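Aldehyde dehydrogenase family protein (Pseudomonas syringae pv. tomato, PDB 6X9L) is an NAD-dependent aldehyde dehydrogenase that oxidises long-chain aliphatic aldehydes, held here in complex with NAD and octanal. Local coordinates at residues V81-R92 against Q196-P204; G349-G360 against T376-I387. The protein carries 1 engineered substitution. All coordinates share one frame; numbering follows the deposited sequence.

Interaction 1: residues V81-R92 against Q196-P204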
loop_
_atom_site.group_PDB
_atom_site.type_symbol
_atom_site.label_atom_id
_atom_site.label_comp_id
_atom_site.label_asym_id
_atom_site.label_seq_id
_atom_site.Cartn_x
_atom_site.Cartn_y
_atom_site.Cartn_z
ATOM N N VAL A 81 -2.694 -25.658 12.889
ATOM C CA VAL A 81 -1.241 -25.681 12.750
ATOM C C VAL A 81 -0.632 -24.499 13.494
ATOM O O VAL A 81 0.367 -24.624 14.221
ATOM C CB VAL A 81 -0.852 -25.675 11.257
ATOM C CG1 VAL A 81 0.645 -25.748 11.107
ATOM C CG2 VAL A 81 -1.530 -26.833 10.535
ATOM N N ILE A 82 -1.236 -23.328 13.313
ATOM C CA ILE A 82 -0.763 -22.126 13.975
ATOM C C ILE A 82 -0.856 -22.293 15.475
ATOM O O ILE A 82 0.077 -21.945 16.211
ATOM C CB ILE A 82 -1.574 -20.918 13.478
ATOM C CG1 ILE A 82 -1.331 -20.729 11.981
ATOM C CG2 ILE A 82 -1.265 -19.669 14.298
ATOM C CD1 ILE A 82 -2.263 -19.770 11.335
ATOM N N GLY A 83 -1.980 -22.838 15.957
ATOM C CA GLY A 83 -2.099 -23.107 17.375
ATOM C C GLY A 83 -0.944 -23.940 17.889
ATOM O O GLY A 83 -0.373 -23.647 18.945
ATOM N N ARG A 84 -0.564 -24.977 17.132
ATOM C CA ARG A 84 0.510 -25.876 17.550
ATOM C C ARG A 84 1.861 -25.170 17.536
ATOM O O ARG A 84 2.664 -25.325 18.464
ATOM C CB ARG A 84 0.526 -27.105 16.643
ATOM C CG ARG A 84 1.667 -28.035 16.875
ATOM C CD ARG A 84 1.671 -28.559 18.292
ATOM N NE ARG A 84 2.657 -29.625 18.447
ATOM C CZ ARG A 84 3.128 -30.063 19.613
ATOM N NH1 ARG A 84 2.720 -29.528 20.760
ATOM N NH2 ARG A 84 4.023 -31.038 19.626
ATOM N N ILE A 85 2.141 -24.403 16.485
ATOM C CA ILE A 85 3.299 -23.519 16.506
ATOM C C ILE A 85 3.365 -22.727 17.815
ATOM O O ILE A 85 4.425 -22.622 18.442
ATOM C CB ILE A 85 3.268 -22.585 15.282
ATOM C CG1 ILE A 85 3.525 -23.398 14.013
ATOM C CG2 ILE A 85 4.284 -21.463 15.431
ATOM C CD1 ILE A 85 3.346 -22.600 12.775
ATOM N N HIS A 86 2.239 -22.142 18.241
ATOM C CA HIS A 86 2.238 -21.347 19.470
ATOM C C HIS A 86 2.580 -22.194 20.695
ATOM O O HIS A 86 3.313 -21.742 21.588
ATOM C CB HIS A 86 0.886 -20.660 19.671
ATOM C CG HIS A 86 0.768 -19.913 20.967
ATOM N ND1 HIS A 86 0.167 -20.450 22.087
ATOM C CD2 HIS A 86 1.165 -18.666 21.318
ATOM C CE1 HIS A 86 0.209 -19.569 23.072
ATOM N NE2 HIS A 86 0.813 -18.478 22.632
ATOM N N GLU A 87 2.038 -23.413 20.776
ATOM C CA GLU A 87 2.405 -24.297 21.879
ATOM C C GLU A 87 3.907 -24.533 21.908
ATOM O O GLU A 87 4.524 -24.534 22.981
ATOM C CB GLU A 87 1.677 -25.631 21.761
ATOM C CG GLU A 87 0.176 -25.556 21.849
ATOM C CD GLU A 87 -0.477 -26.858 21.415
ATOM O OE1 GLU A 87 0.232 -27.883 21.349
ATOM O OE2 GLU A 87 -1.694 -26.855 21.124
ATOM N N LEU A 88 4.513 -24.729 20.734
ATOM C CA LEU A 88 5.924 -25.083 20.680
ATOM C C LEU A 88 6.804 -23.903 21.081
ATOM O O LEU A 88 7.833 -24.079 21.746
ATOM C CB LEU A 88 6.268 -25.585 19.280
ATOM C CG LEU A 88 6.554 -27.084 19.132
ATOM C CD1 LEU A 88 5.844 -27.897 20.214
ATOM C CD2 LEU A 88 6.148 -27.560 17.746
ATOM N N ILE A 89 6.411 -22.691 20.695
ATOM C CA ILE A 89 7.120 -21.507 21.160
ATOM C C ILE A 89 7.138 -21.472 22.686
ATOM O O ILE A 89 8.183 -21.236 23.304
ATOM C CB ILE A 89 6.478 -20.242 20.558
ATOM C CG1 ILE A 89 6.783 -20.151 19.071
ATOM C CG2 ILE A 89 6.931 -18.963 21.279
ATOM C CD1 ILE A 89 5.994 -19.062 18.365
ATOM N N ILE A 90 5.980 -21.734 23.314
ATOM C CA ILE A 90 5.860 -21.682 24.771
ATOM C C ILE A 90 6.680 -22.787 25.412
ATOM O O ILE A 90 7.231 -22.618 26.507
ATOM C CB ILE A 90 4.382 -21.782 25.194
ATOM C CG1 ILE A 90 3.584 -20.584 24.665
ATOM C CG2 ILE A 90 4.274 -21.878 26.709
ATOM C CD1 ILE A 90 3.836 -19.309 25.404
ATOM N N GLU A 91 6.749 -23.944 24.746
ATOM C CA GLU A 91 7.506 -25.091 25.244
ATOM C C GLU A 91 9.009 -24.859 25.136
ATOM O O GLU A 91 9.775 -25.252 26.024
ATOM C CB GLU A 91 7.121 -26.336 24.447
ATOM C CG GLU A 91 6.276 -27.358 25.159
ATOM C CD GLU A 91 5.998 -28.542 24.254
ATOM O OE1 GLU A 91 4.814 -28.830 23.979
ATOM O OE2 GLU A 91 6.977 -29.167 23.791
ATOM N N ARG A 92 9.453 -24.250 24.039
ATOM C CA ARG A 92 10.870 -24.030 23.795
ATOM C C ARG A 92 11.289 -22.599 24.105
ATOM O O ARG A 92 12.291 -22.121 23.564
ATOM C CB ARG A 92 11.217 -24.393 22.348
ATOM C CG ARG A 92 10.850 -25.814 21.975
ATOM C CD ARG A 92 11.021 -26.069 20.492
ATOM N NE ARG A 92 10.477 -27.368 20.100
ATOM C CZ ARG A 92 10.609 -27.899 18.888
ATOM N NH1 ARG A 92 11.272 -27.256 17.934
ATOM N NH2 ARG A 92 10.089 -29.083 18.623
ATOM N N GLN A 196 13.036 -24.621 12.666
ATOM C CA GLN A 196 12.904 -25.960 13.231
ATOM C C GLN A 196 11.562 -26.126 13.923
ATOM O O GLN A 196 10.949 -27.198 13.863
ATOM C CB GLN A 196 14.033 -26.216 14.224
ATOM C CG GLN A 196 14.109 -27.651 14.685
ATOM C CD GLN A 196 14.254 -28.595 13.520
ATOM O OE1 GLN A 196 15.209 -28.488 12.738
ATOM N NE2 GLN A 196 13.294 -29.517 13.376
ATOM N N LEU A 197 11.093 -25.056 14.574
ATOM C CA LEU A 197 9.866 -25.089 15.360
ATOM C C LEU A 197 8.630 -25.239 14.477
ATOM O O LEU A 197 7.731 -26.032 14.790
ATOM C CB LEU A 197 9.770 -23.819 16.217
ATOM C CG LEU A 197 8.620 -23.713 17.220
ATOM C CD1 LEU A 197 9.094 -23.031 18.495
ATOM C CD2 LEU A 197 7.456 -22.964 16.615
ATOM N N VAL A 198 8.536 -24.457 13.389
ATOM C CA VAL A 198 7.392 -24.640 12.491
ATOM C C VAL A 198 7.469 -26.006 11.813
ATOM O O VAL A 198 6.436 -26.633 11.554
ATOM C CB VAL A 198 7.251 -23.500 11.450
ATOM C CG1 VAL A 198 7.340 -22.093 12.117
ATOM C CG2 VAL A 198 8.249 -23.647 10.317
ATOM N N HIS A 199 8.671 -26.507 11.536
ATOM C CA HIS A 199 8.787 -27.864 11.011
ATOM C C HIS A 199 8.163 -28.875 11.967
ATOM O O HIS A 199 7.305 -29.679 11.575
ATOM C CB HIS A 199 10.250 -28.217 10.762
ATOM C CG HIS A 199 10.444 -29.621 10.287
ATOM N ND1 HIS A 199 10.132 -30.017 9.003
ATOM C CD2 HIS A 199 10.885 -30.729 10.928
ATOM C CE1 HIS A 199 10.388 -31.305 8.868
ATOM N NE2 HIS A 199 10.842 -31.762 10.022
ATOM N N ASP A 200 8.596 -28.847 13.232
ATOM C CA ASP A 200 8.076 -29.757 14.244
ATOM C C ASP A 200 6.586 -29.545 14.495
ATOM O O ASP A 200 5.873 -30.492 14.841
ATOM C CB ASP A 200 8.876 -29.585 15.534
ATOM C CG ASP A 200 10.313 -30.070 15.405
ATOM O OD1 ASP A 200 10.603 -30.858 14.481
ATOM O OD2 ASP A 200 11.158 -29.680 16.237
ATOM N N ALA A 201 6.090 -28.323 14.307
ATOM C CA ALA A 201 4.679 -28.034 14.529
ATOM C C ALA A 201 3.770 -28.620 13.453
ATOM O O ALA A 201 2.554 -28.677 13.666
ATOM C CB ALA A 201 4.470 -26.515 14.629
ATOM N N GLY A 202 4.315 -29.033 12.313
ATOM C CA GLY A 202 3.534 -29.657 11.261
ATOM C C GLY A 202 3.171 -28.791 10.065
ATOM O O GLY A 202 2.162 -29.067 9.409
ATOM N N LEU A 203 3.944 -27.768 9.762
ATOM C CA LEU A 203 3.587 -26.882 8.666
ATOM C C LEU A 203 3.991 -27.519 7.341
ATOM O O LEU A 203 5.155 -27.874 7.165
ATOM C CB LEU A 203 4.276 -25.540 8.848
ATOM C CG LEU A 203 3.835 -24.343 8.018
ATOM C CD1 LEU A 203 2.443 -23.863 8.430
ATOM C CD2 LEU A 203 4.877 -23.263 8.203
ATOM N N PRO A 204 3.075 -27.646 6.381
ATOM C CA PRO A 204 3.389 -28.403 5.171
ATOM C C PRO A 204 4.603 -27.841 4.470
ATOM O O PRO A 204 4.806 -26.614 4.419
ATOM C CB PRO A 204 2.120 -28.240 4.315
ATOM C CG PRO A 204 1.043 -27.827 5.260
ATOM C CD PRO A 204 1.746 -27.011 6.313
#

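Interaction 2: residues G349-G360 against T376-I387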
loop_
_atom_site.group_PDB
_atom_site.type_symbol
_atom_site.label_atom_id
_atom_site.label_comp_id
_atom_site.label_asym_id
_atom_site.label_seq_id
_atom_site.Cartn_x
_atom_site.Cartn_y
_atom_site.Cartn_z
ATOM N N GLY A 349 25.784 15.120 19.465
ATOM C CA GLY A 349 24.997 15.926 20.384
ATOM C C GLY A 349 25.853 16.816 21.264
ATOM O O GLY A 349 25.546 17.995 21.458
ATOM N N ILE A 350 26.929 16.258 21.823
ATOM C CA ILE A 350 27.916 17.076 22.524
ATOM C C ILE A 350 28.361 18.239 21.645
ATOM O O ILE A 350 28.387 19.392 22.080
ATOM C CB ILE A 350 29.124 16.221 22.946
ATOM C CG1 ILE A 350 28.687 14.932 23.659
ATOM C CG2 ILE A 350 30.068 17.045 23.793
ATOM C CD1 ILE A 350 28.417 15.095 25.122
ATOM N N CYS A 351 28.714 17.951 20.386
ATOM C CA CYS A 351 29.350 18.967 19.550
ATOM C C CYS A 351 28.380 20.043 19.102
ATOM O O CYS A 351 28.824 21.138 18.743
ATOM C CB CYS A 351 30.006 18.335 18.316
ATOM S SG CYS A 351 31.721 17.785 18.557
ATOM N N GLU A 352 27.079 19.758 19.087
ATOM C CA GLU A 352 26.091 20.746 18.694
ATOM C C GLU A 352 25.535 21.491 19.896
ATOM O O GLU A 352 24.591 22.270 19.755
ATOM C CB GLU A 352 24.971 20.094 17.862
ATOM C CG GLU A 352 24.102 19.043 18.529
ATOM C CD GLU A 352 23.210 18.292 17.517
ATOM O OE1 GLU A 352 23.026 18.772 16.372
ATOM O OE2 GLU A 352 22.692 17.207 17.865
ATOM N N GLY A 353 26.118 21.291 21.069
ATOM C CA GLY A 353 25.837 22.143 22.195
ATOM C C GLY A 353 24.720 21.704 23.103
ATOM O O GLY A 353 24.315 22.485 23.973
ATOM N N ALA A 354 24.204 20.489 22.942
ATOM C CA ALA A 354 23.203 20.010 23.878
ATOM C C ALA A 354 23.808 19.921 25.274
ATOM O O ALA A 354 25.028 19.892 25.449
ATOM C CB ALA A 354 22.673 18.652 23.436
ATOM N N LYS A 355 22.945 19.898 26.277
ATOM C CA LYS A 355 23.385 19.689 27.648
ATOM C C LYS A 355 23.451 18.192 27.922
ATOM O O LYS A 355 22.477 17.473 27.693
ATOM C CB LYS A 355 22.441 20.367 28.641
ATOM C CG LYS A 355 22.838 20.180 30.094
ATOM C CD LYS A 355 21.690 20.540 31.012
ATOM C CE LYS A 355 22.157 21.247 32.270
ATOM N NZ LYS A 355 21.030 21.405 33.237
ATOM N N LEU A 356 24.603 17.730 28.403
ATOM C CA LEU A 356 24.808 16.329 28.760
ATOM C C LEU A 356 24.401 16.150 30.215
ATOM O O LEU A 356 25.192 16.345 31.137
ATOM C CB LEU A 356 26.258 15.923 28.530
ATOM C CG LEU A 356 26.610 14.450 28.745
ATOM C CD1 LEU A 356 25.907 13.594 27.709
ATOM C CD2 LEU A 356 28.108 14.228 28.707
ATOM N N VAL A 357 23.138 15.780 30.418
ATOM C CA VAL A 357 22.622 15.588 31.769
ATOM C C VAL A 357 23.323 14.421 32.449
ATOM O O VAL A 357 23.581 14.451 33.657
ATOM C CB VAL A 357 21.100 15.367 31.726
ATOM C CG1 VAL A 357 20.562 15.008 33.112
ATOM C CG2 VAL A 357 20.388 16.581 31.132
ATOM N N CYS A 358 23.625 13.371 31.693
ATOM C CA CYS A 358 24.240 12.158 32.221
ATOM C C CYS A 358 24.571 11.272 31.028
ATOM O O CYS A 358 24.175 11.561 29.896
ATOM C CB CYS A 358 23.317 11.439 33.196
ATOM S SG CYS A 358 22.039 10.516 32.349
ATOM N N GLY A 359 25.288 10.175 31.293
ATOM C CA GLY A 359 25.786 9.356 30.202
ATOM C C GLY A 359 26.968 10.039 29.535
ATOM O O GLY A 359 27.657 10.853 30.137
ATOM N N GLY A 360 27.177 9.725 28.262
ATOM C CA GLY A 360 28.308 10.240 27.523
ATOM C C GLY A 360 28.884 9.169 26.623
ATOM O O GLY A 360 28.338 8.066 26.527
ATOM N N THR A 376 22.252 7.536 28.053
ATOM C CA THR A 376 22.590 8.942 27.880
ATOM C C THR A 376 21.339 9.805 27.778
ATOM O O THR A 376 20.370 9.445 27.092
ATOM C CB THR A 376 23.479 9.147 26.646
ATOM O OG1 THR A 376 24.648 8.341 26.786
ATOM C CG2 THR A 376 23.925 10.597 26.549
ATOM N N VAL A 377 21.379 10.947 28.478
ATOM C CA VAL A 377 20.299 11.926 28.494
ATOM C C VAL A 377 20.868 13.298 28.134
ATOM O O VAL A 377 21.828 13.773 28.757
ATOM C CB VAL A 377 19.575 11.976 29.856
ATOM C CG1 VAL A 377 18.541 13.064 29.865
ATOM C CG2 VAL A 377 18.901 10.663 30.134
ATOM N N PHE A 378 20.277 13.920 27.117
ATOM C CA PHE A 378 20.528 15.293 26.729
ATOM C C PHE A 378 19.337 16.165 27.105
ATOM O O PHE A 378 18.181 15.738 27.017
ATOM C CB PHE A 378 20.778 15.405 25.219
ATOM C CG PHE A 378 22.086 14.853 24.787
ATOM C CD1 PHE A 378 23.263 15.488 25.146
ATOM C CD2 PHE A 378 22.154 13.699 24.019
ATOM C CE1 PHE A 378 24.489 14.978 24.746
ATOM C CE2 PHE A 378 23.382 13.192 23.618
ATOM C CZ PHE A 378 24.549 13.828 23.989
ATOM N N SER A 379 19.621 17.404 27.490
ATOM C CA SER A 379 18.563 18.358 27.795
ATOM C C SER A 379 18.865 19.678 27.101
ATOM O O SER A 379 19.885 19.827 26.421
ATOM C CB SER A 379 18.409 18.559 29.307
ATOM O OG SER A 379 17.264 19.334 29.569
ATOM N N GLU A 380 17.928 20.614 27.236
ATOM C CA GLU A 380 18.009 21.940 26.571
ATOM C C GLU A 380 18.230 21.671 25.091
ATOM O O GLU A 380 19.047 22.335 24.478
ATOM C CB GLU A 380 19.089 22.837 27.171
ATOM C CG GLU A 380 18.645 23.547 28.427
ATOM C CD GLU A 380 19.760 24.137 29.261
ATOM O OE1 GLU A 380 20.896 24.208 28.760
ATOM O OE2 GLU A 380 19.491 24.501 30.411
ATOM N N VAL A 381 17.505 20.691 24.586
ATOM C CA VAL A 381 17.634 20.210 23.191
ATOM C C VAL A 381 16.729 21.015 22.269
ATOM O O VAL A 381 15.563 21.198 22.559
ATOM C CB VAL A 381 17.330 18.706 23.121
ATOM C CG1 VAL A 381 16.988 18.246 21.719
ATOM C CG2 VAL A 381 18.475 17.897 23.669
ATOM N N ASP A 382 17.310 21.471 21.180
ATOM C CA ASP A 382 16.549 22.204 20.156
ATOM C C ASP A 382 16.059 21.198 19.129
ATOM O O ASP A 382 16.853 20.369 18.712
ATOM C CB ASP A 382 17.457 23.176 19.429
ATOM C CG ASP A 382 16.625 24.208 18.725
ATOM O OD1 ASP A 382 16.130 25.091 19.407
ATOM O OD2 ASP A 382 16.435 24.073 17.525
ATOM N N SER A 383 14.878 21.421 18.568
ATOM C CA SER A 383 14.266 20.522 17.556
ATOM C C SER A 383 15.121 20.402 16.292
ATOM O O SER A 383 15.005 19.404 15.628
ATOM C CB SER A 383 12.845 20.874 17.267
ATOM O OG SER A 383 11.970 20.193 18.144
ATOM N N SER A 384 15.880 21.427 15.946
ATOM C CA SER A 384 16.809 21.429 14.807
ATOM C C SER A 384 18.055 20.593 15.088
ATOM O O SER A 384 18.833 20.437 14.168
ATOM C CB SER A 384 17.208 22.817 14.517
ATOM O OG SER A 384 17.918 23.344 15.611
ATOM N N MET A 385 18.294 20.132 16.310
ATOM C CA MET A 385 19.542 19.408 16.488
ATOM C C MET A 385 19.490 18.042 15.800
ATOM O O MET A 385 18.419 17.445 15.618
ATOM C CB MET A 385 19.856 19.244 17.972
ATOM C CG MET A 385 20.061 20.548 18.682
ATOM S SD MET A 385 20.663 20.319 20.360
ATOM C CE MET A 385 21.039 22.016 20.814
ATOM N N ARG A 386 20.676 17.557 15.404
ATOM C CA ARG A 386 20.782 16.225 14.817
ATOM C C ARG A 386 20.207 15.163 15.746
ATOM O O ARG A 386 19.429 14.300 15.318
ATOM C CB ARG A 386 22.241 15.907 14.486
ATOM C CG ARG A 386 22.721 16.444 13.152
ATOM C CD ARG A 386 23.979 15.735 12.700
ATOM N NE ARG A 386 23.748 14.310 12.484
ATOM C CZ ARG A 386 24.703 13.384 12.554
ATOM N NH1 ARG A 386 25.942 13.741 12.842
ATOM N NH2 ARG A 386 24.416 12.100 12.349
ATOM N N ILE A 387 20.587 15.199 17.024
ATOM C CA ILE A 387 20.090 14.192 17.950
ATOM C C ILE A 387 18.574 14.267 18.144
ATOM O O ILE A 387 17.976 13.306 18.638
ATOM C CB ILE A 387 20.820 14.313 19.299
ATOM C CG1 ILE A 387 20.686 15.726 19.860
ATOM C CG2 ILE A 387 22.288 13.943 19.151
ATOM C CD1 ILE A 387 21.112 15.825 21.307
#

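Interaction 1: residues V81-R92 against Q196-P204
Arg92 and Asp200 carry the polar part of this contact, a salt bridge gripped end-on through both terminal nitrogens of the arginine: NH2 lies 2.7 Å from Asp200 OD2 and NH1 lies 3.0 Å from Asp200 OD2. That oxygen lies near the guanidinium plane, and both nitrogens meet it on its anti side, somewhat out of the carboxylate plane; the two planes are turned 71° apart. The other oxygen, Asp200 OD1, accepts from Gln196 NE2 at 3.2 Å from above the carboxylate plane. Leu88 CG lies over one guanidinium face, toward its rim.

The helices that meet here are 75-91 and 188-201, and their local axes pass 8.8 Å apart at 127°. Helix 188-201 is the crossover of a beta-alpha-beta unit linking parallel strands 178-182 and 208-210 of the Rossmann-like NAD-binding domain; a Schellman motif at Gly202 ends it.

The apolar part centres on Leu197. With CG anti to the backbone N (chi1 -174°), its branch reaches in among Ile85, Leu88 and Ile89. Leu197 CG is 3.6 Å from Leu88 CB. Ala201 CB packs against Ile85 CG1 and Leu88 CD2. Beyond Gly202, Val81 CG1 meets Leu203 CD1 at 3.7 Å, with Trp70 of helix 53-71 touching both.

Interaction 2: residues G349-G360 against T376-I387
Strand 355-358 pairs antiparallel with strand 376-379 at one margin of the seven-stranded sheet of the catalytic domain. Lys355 and Ser379 form a hydrogen-bonded pair, with Lys355 N 3.1 Å from Ser379 O and Ser379 N 2.9 Å from Lys355 O. Leu356 and Phe378 follow as a non-hydrogen-bonded pair. A classic beta bulge then sets both Val357 and Cys358 against Val377: the carbonyl of Val377 takes weak bonds from both backbone nitrogens, while Val377 N donates to Cys358 O at 3.2 Å. Past the bulge, Gly360 N reaches Thr376 OG1, which also bonds to Arg374 O.

On the face carrying Leu356 and Phe378, the ring of Phe378 reaches helix 336-351. Ile350 CD1 meets its edge in plane, 3.9 Å from CE1 of Phe378, while Leu356 CD1 and Ala354 CB come in obliquely. Val357, Cys358 and Ser379 instead pack against helix 304-316, where Glu308 forms a salt bridge with Lys355 NZ and a hydrogen bond with Ser379 OG.

Helix 336-351 ends in a Schellman motif with Gly353 as its C' residue, and Glu352 bridges from there to the start of helix 386-389. Its chi1 of 64° places CG between the backbone N and carbonyl carbon, and the extended chain beyond delivers the carboxylate beside Met385, the N-cap residue. Arg386 N bonds to Glu352 OE1 at 2.8 Å; Ile387 N donates to the syn lone pair of Glu352 OE2, 3.0 Å away and nearly straight (172°). The carboxylate thus takes two backbone N-H groups of the first turn, and the helix N-terminus probably stabilises its negative charge. Ala354 CB sits nearby, between Phe378, Met385 SD and Ile387 CD1. A bulged edge-strand pair is thus joined to a carboxylate bound at a helix N-terminus, within the alpha/beta catalytic domain of an aldehyde dehydrogenase.

Interactions 1 and 2 lie on opposite sides of the chain's centre, with their own centres 46 Å apart and their nearest atoms about 31 Å apart. Interaction 1 is helix packing on the flank of the NAD-binding domain, away from the annotated sites. Interaction 2 belongs to the catalytic domain: the Arg386 side chain is about 10 Å from that of Glu391, an NAD-binding residue, and about 14 Å from the bound NAD. Arg386 also forms a salt bridge with Glu390, the neighbour of Glu391. Neither contact includes a residue of the octanal pocket, where the engineered Ala291 sits.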